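Local atomic coordinates of S-adenosyl-L-methionine:salicylic acid carboxyl methyltransferase (Clarkia breweri, PDB entry 1M6E), a protein that catalyses the transfer of a methyl group from S-adenosyl-L-methionine to the carboxylate of salicylic acid, giving the volatile ester methyl salicylate. Residues 203-209 with 349-355; 52-58 with 139-145; 33-37 with 72-76. One frame throughout, in Å; residues are numbered along the deposited sequence.

Interaction 1: 203-209 with 349-355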
# COMPACT_ATOMS: atom_id res chain seq x y z
N GLY A 203 -4.92 23.48 9.78
CA GLY A 203 -5.58 22.32 9.16
C GLY A 203 -7.06 22.08 9.31
O GLY A 203 -7.63 22.44 10.32
N ARG A 204 -7.68 21.44 8.31
CA ARG A 204 -9.13 21.16 8.33
C ARG A 204 -9.44 19.65 8.26
O ARG A 204 -8.63 18.87 7.74
CB ARG A 204 -9.82 21.85 7.15
CG ARG A 204 -9.49 23.32 6.96
CD ARG A 204 -10.35 24.23 7.83
NE ARG A 204 -11.77 24.16 7.49
CZ ARG A 204 -12.65 25.13 7.73
NH1 ARG A 204 -12.26 26.27 8.30
NH2 ARG A 204 -13.92 24.95 7.39
N MET A 205 -10.60 19.25 8.78
CA MET A 205 -11.03 17.86 8.77
C MET A 205 -12.49 17.82 8.43
O MET A 205 -13.27 18.40 9.17
CB MET A 205 -10.91 17.20 10.13
CG MET A 205 -9.55 16.70 10.54
SD MET A 205 -9.68 15.29 11.70
CE MET A 205 -10.62 15.95 13.02
N VAL A 206 -12.88 17.15 7.35
CA VAL A 206 -14.30 17.05 7.01
C VAL A 206 -14.72 15.57 7.15
O VAL A 206 -14.52 14.73 6.26
CB VAL A 206 -14.55 17.55 5.57
CG1 VAL A 206 -16.05 17.53 5.28
CG2 VAL A 206 -13.94 18.96 5.39
N LEU A 207 -15.32 15.26 8.29
CA LEU A 207 -15.76 13.91 8.63
C LEU A 207 -17.25 13.72 8.36
O LEU A 207 -18.06 14.56 8.74
CB LEU A 207 -15.42 13.66 10.10
CG LEU A 207 -13.95 14.00 10.42
CD1 LEU A 207 -13.61 13.61 11.85
CD2 LEU A 207 -13.05 13.26 9.46
N THR A 208 -17.61 12.63 7.69
CA THR A 208 -19.00 12.30 7.36
C THR A 208 -19.32 10.92 7.97
O THR A 208 -19.01 9.89 7.38
CB THR A 208 -19.23 12.19 5.79
OG1 THR A 208 -18.91 13.44 5.14
CG2 THR A 208 -20.68 11.76 5.46
N ILE A 209 -19.96 10.90 9.13
CA ILE A 209 -20.28 9.65 9.79
C ILE A 209 -21.73 9.32 9.54
O ILE A 209 -22.58 10.21 9.60
CB ILE A 209 -20.11 9.76 11.34
CG1 ILE A 209 -18.68 10.13 11.69
CG2 ILE A 209 -20.54 8.46 12.02
CD1 ILE A 209 -18.48 10.47 13.16
N ASN A 349 -26.71 11.39 7.77
CA ASN A 349 -25.28 11.62 7.65
C ASN A 349 -24.71 12.77 8.46
O ASN A 349 -24.49 13.86 7.94
CB ASN A 349 -24.92 11.88 6.17
CG ASN A 349 -25.36 10.75 5.23
OD1 ASN A 349 -24.78 9.68 5.22
ND2 ASN A 349 -26.40 11.01 4.44
N VAL A 350 -24.47 12.55 9.73
CA VAL A 350 -23.88 13.60 10.53
C VAL A 350 -22.59 14.00 9.79
O VAL A 350 -21.74 13.16 9.49
CB VAL A 350 -23.62 13.04 11.94
CG1 VAL A 350 -22.81 14.00 12.85
CG2 VAL A 350 -24.97 12.73 12.51
N ILE A 351 -22.49 15.28 9.45
CA ILE A 351 -21.34 15.77 8.71
C ILE A 351 -20.79 16.83 9.57
O ILE A 351 -21.56 17.59 10.12
CB ILE A 351 -21.68 16.49 7.34
CG1 ILE A 351 -22.36 15.53 6.37
CG2 ILE A 351 -20.41 17.05 6.68
CD1 ILE A 351 -23.85 15.77 6.27
N VAL A 352 -19.47 16.91 9.64
CA VAL A 352 -18.84 17.92 10.44
C VAL A 352 -17.61 18.48 9.75
O VAL A 352 -16.83 17.72 9.19
CB VAL A 352 -18.40 17.34 11.74
CG1 VAL A 352 -17.52 18.34 12.44
CG2 VAL A 352 -19.58 17.01 12.57
N SER A 353 -17.45 19.80 9.76
CA SER A 353 -16.24 20.37 9.17
C SER A 353 -15.56 20.91 10.42
O SER A 353 -16.25 21.35 11.33
CB SER A 353 -16.56 21.47 8.16
OG SER A 353 -15.37 21.91 7.54
N LEU A 354 -14.22 20.86 10.49
CA LEU A 354 -13.54 21.27 11.72
C LEU A 354 -12.24 21.95 11.44
O LEU A 354 -11.77 21.93 10.29
CB LEU A 354 -13.24 20.05 12.61
CG LEU A 354 -14.36 19.05 13.00
CD1 LEU A 354 -13.76 17.73 13.56
CD2 LEU A 354 -15.30 19.70 14.02
N ILE A 355 -11.68 22.57 12.48
CA ILE A 355 -10.38 23.26 12.36
C ILE A 355 -9.53 22.99 13.59
O ILE A 355 -9.99 23.14 14.71
CB ILE A 355 -10.48 24.82 12.27
CG1 ILE A 355 -11.78 25.29 11.63
CG2 ILE A 355 -9.36 25.33 11.39
CD1 ILE A 355 -11.79 26.75 11.32

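Interaction 2: 52-58 with 139-145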
# COMPACT_ATOMS: atom_id res chain seq x y z
N ARG A 52 3.66 22.76 -0.02
CA ARG A 52 3.16 21.39 0.17
C ARG A 52 1.80 21.30 0.81
O ARG A 52 1.58 21.82 1.89
CB ARG A 52 4.12 20.60 1.05
CG ARG A 52 4.17 19.12 0.73
CD ARG A 52 5.17 18.39 1.63
NE ARG A 52 4.53 17.85 2.83
CZ ARG A 52 4.56 18.41 4.04
NH1 ARG A 52 5.21 19.55 4.26
NH2 ARG A 52 3.91 17.82 5.03
N LEU A 53 0.87 20.66 0.13
CA LEU A 53 -0.44 20.48 0.70
C LEU A 53 -0.44 18.97 0.94
O LEU A 53 0.08 18.21 0.12
CB LEU A 53 -1.53 20.89 -0.31
CG LEU A 53 -2.99 20.52 0.01
CD1 LEU A 53 -3.45 21.15 1.30
CD2 LEU A 53 -3.87 20.99 -1.11
N ALA A 54 -1.00 18.53 2.06
CA ALA A 54 -1.01 17.10 2.38
C ALA A 54 -2.37 16.58 2.82
O ALA A 54 -2.68 16.51 4.00
CB ALA A 54 0.03 16.82 3.46
N ILE A 55 -3.18 16.21 1.85
CA ILE A 55 -4.51 15.68 2.09
C ILE A 55 -4.38 14.20 2.45
O ILE A 55 -3.48 13.53 1.95
CB ILE A 55 -5.34 15.81 0.82
CG1 ILE A 55 -5.24 17.25 0.32
CG2 ILE A 55 -6.77 15.39 1.09
CD1 ILE A 55 -6.12 17.54 -0.89
N ALA A 56 -5.28 13.70 3.28
CA ALA A 56 -5.25 12.30 3.70
C ALA A 56 -6.62 11.70 3.91
O ALA A 56 -7.33 12.14 4.82
CB ALA A 56 -4.47 12.19 5.00
N ASP A 57 -7.01 10.70 3.12
CA ASP A 57 -8.33 10.07 3.29
C ASP A 57 -8.25 8.98 4.36
O ASP A 57 -7.42 8.09 4.30
CB ASP A 57 -8.86 9.48 1.97
CG ASP A 57 -10.42 9.28 1.97
OD1 ASP A 57 -10.97 8.54 2.83
OD2 ASP A 57 -11.09 9.86 1.08
N LEU A 58 -9.12 9.04 5.35
CA LEU A 58 -9.12 8.07 6.42
C LEU A 58 -10.29 7.12 6.26
O LEU A 58 -11.46 7.54 6.27
CB LEU A 58 -9.17 8.80 7.77
CG LEU A 58 -7.84 8.94 8.53
CD1 LEU A 58 -6.63 8.94 7.61
CD2 LEU A 58 -7.87 10.22 9.31
N THR A 139 1.95 17.13 10.49
CA THR A 139 2.32 16.59 9.18
C THR A 139 1.20 16.90 8.19
O THR A 139 1.44 17.06 7.00
CB THR A 139 2.46 15.02 9.24
OG1 THR A 139 3.51 14.66 10.15
CG2 THR A 139 2.77 14.41 7.86
N LEU A 140 -0.01 17.03 8.71
CA LEU A 140 -1.17 17.20 7.85
C LEU A 140 -1.99 18.48 7.78
O LEU A 140 -2.36 19.03 8.82
CB LEU A 140 -2.14 16.06 8.15
CG LEU A 140 -1.99 14.74 7.41
CD1 LEU A 140 -0.53 14.32 7.28
CD2 LEU A 140 -2.79 13.70 8.14
N HIS A 141 -2.28 18.92 6.55
CA HIS A 141 -3.17 20.06 6.28
C HIS A 141 -4.30 19.37 5.54
O HIS A 141 -4.15 19.04 4.36
CB HIS A 141 -2.63 21.10 5.30
CG HIS A 141 -1.15 21.07 5.08
ND1 HIS A 141 -0.24 21.48 6.02
CD2 HIS A 141 -0.43 20.73 3.99
CE1 HIS A 141 0.98 21.40 5.53
NE2 HIS A 141 0.89 20.95 4.29
N PHE A 142 -5.41 19.10 6.19
CA PHE A 142 -6.57 18.44 5.55
C PHE A 142 -6.71 16.94 5.62
O PHE A 142 -5.95 16.18 5.03
CB PHE A 142 -6.77 18.82 4.06
CG PHE A 142 -8.23 18.80 3.65
CD1 PHE A 142 -8.98 19.98 3.65
CD2 PHE A 142 -8.90 17.60 3.45
CE1 PHE A 142 -10.38 19.95 3.46
CE2 PHE A 142 -10.28 17.56 3.27
CZ PHE A 142 -11.02 18.74 3.27
N ILE A 143 -7.79 16.55 6.28
CA ILE A 143 -8.17 15.18 6.50
C ILE A 143 -9.61 14.89 6.04
O ILE A 143 -10.56 15.38 6.64
CB ILE A 143 -8.09 14.85 7.98
CG1 ILE A 143 -6.64 14.69 8.39
CG2 ILE A 143 -8.89 13.66 8.29
CD1 ILE A 143 -6.48 14.41 9.86
N HIS A 144 -9.78 14.09 4.99
CA HIS A 144 -11.13 13.78 4.57
C HIS A 144 -11.62 12.44 5.17
O HIS A 144 -10.80 11.65 5.57
CB HIS A 144 -11.22 13.71 3.04
CG HIS A 144 -12.60 13.36 2.57
ND1 HIS A 144 -12.96 12.08 2.22
CD2 HIS A 144 -13.75 14.07 2.65
CE1 HIS A 144 -14.27 12.01 2.11
NE2 HIS A 144 -14.78 13.20 2.37
N SER A 145 -12.93 12.21 5.28
CA SER A 145 -13.41 10.93 5.79
C SER A 145 -14.87 10.59 5.76
O SER A 145 -15.58 10.89 6.71
CB SER A 145 -12.94 10.68 7.23
OG SER A 145 -13.62 9.53 7.76

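Interaction 3: 33-37 with 72-76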
# COMPACT_ATOMS: atom_id res chain seq x y z
N LYS A 33 -19.64 17.89 -1.10
CA LYS A 33 -18.63 18.68 -1.80
C LYS A 33 -18.58 20.13 -1.29
O LYS A 33 -17.51 20.64 -0.97
CB LYS A 33 -18.95 18.67 -3.31
CG LYS A 33 -17.76 18.78 -4.24
CD LYS A 33 -18.01 19.83 -5.33
CE LYS A 33 -16.85 19.86 -6.35
NZ LYS A 33 -16.94 20.95 -7.37
N PRO A 34 -19.75 20.81 -1.20
CA PRO A 34 -19.80 22.19 -0.72
C PRO A 34 -19.09 22.44 0.61
O PRO A 34 -18.31 23.41 0.75
CB PRO A 34 -21.30 22.47 -0.62
CG PRO A 34 -21.85 21.66 -1.73
CD PRO A 34 -21.11 20.36 -1.57
N ILE A 35 -19.37 21.58 1.59
CA ILE A 35 -18.79 21.70 2.94
C ILE A 35 -17.26 21.61 2.86
O ILE A 35 -16.53 22.26 3.63
CB ILE A 35 -19.34 20.60 3.92
CG1 ILE A 35 -20.87 20.52 3.86
CG2 ILE A 35 -18.90 20.92 5.36
CD1 ILE A 35 -21.44 20.02 2.52
N THR A 36 -16.80 20.79 1.91
CA THR A 36 -15.37 20.59 1.67
C THR A 36 -14.74 21.72 0.84
O THR A 36 -13.53 21.96 0.91
CB THR A 36 -15.13 19.27 0.96
OG1 THR A 36 -16.15 18.34 1.36
CG2 THR A 36 -13.79 18.70 1.36
N GLU A 37 -15.56 22.40 0.04
CA GLU A 37 -15.11 23.51 -0.76
C GLU A 37 -14.75 24.67 0.17
O GLU A 37 -13.67 25.31 0.06
CB GLU A 37 -16.22 23.90 -1.73
CG GLU A 37 -16.45 22.82 -2.74
CD GLU A 37 -15.11 22.21 -3.15
OE1 GLU A 37 -14.23 22.99 -3.59
OE2 GLU A 37 -14.93 20.98 -3.02
N GLU A 72 -10.96 16.00 -5.67
CA GLU A 72 -11.89 17.06 -5.93
C GLU A 72 -11.51 18.13 -4.95
O GLU A 72 -12.30 19.01 -4.63
CB GLU A 72 -13.29 16.58 -5.66
CG GLU A 72 -14.33 17.41 -6.35
CD GLU A 72 -14.42 17.11 -7.83
OE1 GLU A 72 -13.42 16.63 -8.41
OE2 GLU A 72 -15.50 17.38 -8.42
N LEU A 73 -10.29 17.99 -4.43
CA LEU A 73 -9.72 18.93 -3.48
C LEU A 73 -8.54 19.48 -4.21
O LEU A 73 -8.33 20.68 -4.26
CB LEU A 73 -9.23 18.24 -2.20
CG LEU A 73 -10.27 17.67 -1.23
CD1 LEU A 73 -9.57 17.32 0.07
CD2 LEU A 73 -11.39 18.66 -0.96
N ILE A 74 -7.75 18.57 -4.78
CA ILE A 74 -6.59 18.97 -5.55
C ILE A 74 -7.16 19.72 -6.74
O ILE A 74 -6.52 20.61 -7.30
CB ILE A 74 -5.79 17.73 -5.99
CG1 ILE A 74 -5.27 17.03 -4.74
CG2 ILE A 74 -4.65 18.14 -6.94
CD1 ILE A 74 -4.51 15.76 -4.99
N LYS A 75 -8.39 19.37 -7.10
CA LYS A 75 -9.05 20.06 -8.19
C LYS A 75 -9.19 21.50 -7.72
O LYS A 75 -8.42 22.39 -8.11
CB LYS A 75 -10.43 19.48 -8.42
CG LYS A 75 -11.01 19.85 -9.75
CD LYS A 75 -10.44 18.95 -10.85
CE LYS A 75 -11.03 17.54 -10.76
NZ LYS A 75 -10.37 16.58 -11.69
N THR A 76 -10.20 21.71 -6.87
CA THR A 76 -10.52 23.00 -6.28
C THR A 76 -9.32 23.87 -5.98
O THR A 76 -9.32 25.03 -6.33
CB THR A 76 -11.28 22.83 -4.96
OG1 THR A 76 -12.55 22.23 -5.20
CG2 THR A 76 -11.48 24.16 -4.29

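Interaction 1: 203-209 with 349-355
Residues 204-209 and 349-355 pair as antiparallel strands in the buried interior of the mixed sheet, their short axes running 167° apart. Leu207 and Val352 form a full hydrogen-bonded pair: Leu207 N gives to Val352 O at 3.0 Å and Val352 N returns to Leu207 O at 2.9 Å. At Met205 and Leu354 the pairing is less regular, with Met205 N meeting Leu354 O at 3.3 Å and a weak return bond. On the face that carries Met205, Leu207, Val352 and Leu354, the bent end of Met205 crosses Leu354, Met205 CE lying 3.6 Å from Leu354 CD1. Val352 and Leu354 also meet helix 260-268, where branched aliphatic side chains suit the buried layer between sheet and helix. The other face, with Arg204, Val206 and Ser353, packs against helix 33-44. Arg204, bent at chi2 and chi3, lays one guanidinium face over Ile355 CG1 while NH2 makes a weak bond to Ser353 OG; a long, weak ion pair links it to Asp275. Strand 346-355, set between 204-211 and 275-283 and antiparallel to 204-211, is the reversed strand that distinguishes the class I methyltransferase sheet from the classical Rossmann fold.

Interaction 2: 52-58 with 139-145
Asp57 and His144 point the same way from neighbouring parallel strands, and His144 ND1 donates to Asp57 OD2 at 3.1 Å in a fairly straight bond (161° at the hydrogen). The carboxylate oxygen lies near the imidazole plane, yet the N-H reaches it from above the carboxylate plane, the two planes being turned 66° apart. Each side chain has its CG anti to the backbone N, a shared choice that brings the polar ends alongside. In the backbone, His144 is gripped from both ends: its N gives to Ala56 O at 3.1 Å, and its O receives Leu58 N at 3.1 Å. A weak bond from Ala56 N to Phe142 O extends the pairing backward.

Around the other face, small and branched residues fit together, with Ala56 CB 3.9 Å from Leu140 CD2 and Leu58 CD2 3.7 Å from Ile143 CG2. On the side of Asp57 and His144, Ile55 CG2 approaches the Phe142 ring obliquely, and that ring goes on to meet Thr36, Ala39 and Ile40 of helix 33-44. Farther back, His141 turns its ring edge to the backbone of Leu53 and Ala54, while its NE2 lies loosely above one face of the Arg52 guanidinium, toward the rim; Arg52 NE is held by Gln93.

The Asp57 side chain comes within about 4 Å of the bound S-adenosyl-L-homocysteine, just before the cofactor-binding residues Gly59, Cys60 and Ser61. Adjacent parallel strands 52-58 and 143-146, carrying the cofactor at their C-terminal ends, are the centre of the Rossmann-like methyltransferase fold.

Interaction 3: 33-37 with 72-76
The carbonyl oxygen of Lys33, a residue whose side chain crosses Glu72 of residues 72-76, receives two N-H groups from its own helical turn, Glu37 N at 2.8 Å and, weakly, Thr36 N at 3.0 Å. This opening turn of helix 33-44 presents three side chains to residues 72-76. Glu37, bent at chi2, brings OE1 to Thr76 OG1. OE1 is modelled as accepting a hydrogen bond from this hydroxyl, but their separation is too short to be reliable at 3.0 Å resolution; a threonine hydroxyl is nonetheless a natural donor to a carboxylate. The Lys33 and Glu72 side chains meet at about a right angle. Lys33 CE lies 3.5 Å from Glu72 CG, and Lys33 NZ faces Glu72 OE2 at 4.0 Å, a long salt bridge at the partly exposed rim. Toward the sheet the contact turns apolar: Thr36 CG2 meets Leu73 CD2, again nearly at a right angle, while Thr36 OG1 bonds back to Thr32 O, just before the helix starts. Threonine thus serves both sides, its methyl for packing and its hydroxyl for the backbone. Leu73 also packs on Phe142 and on Ile55 of strand 52-58. The contact sets helix 33-44 against the start of helix 74-82, neighbours in the helical layer on one face of the Rossmann-like methyltransferase sheet.

In the fold
From the N terminus, helix 33-44 comes first, and interaction 3 returns to it from residues 72-76, closing a loop that contains strand 52-58. Interaction 2 starts inside that loop and closes only at 139-145, so interactions 2 and 3 cross. Interaction 1 follows in series, joining 203-209 to 349-355 across the C-terminal half of the chain. Strand 204-211 lies next to 143-146, and bonds such as Thr208 N to Ser145 O probably carry the sheet from interaction 2 into interaction 1. Phe142 and Ile55 meet Leu73, and Ser353 meets Ile35, seating the helical layer of interaction 3 on the sheet.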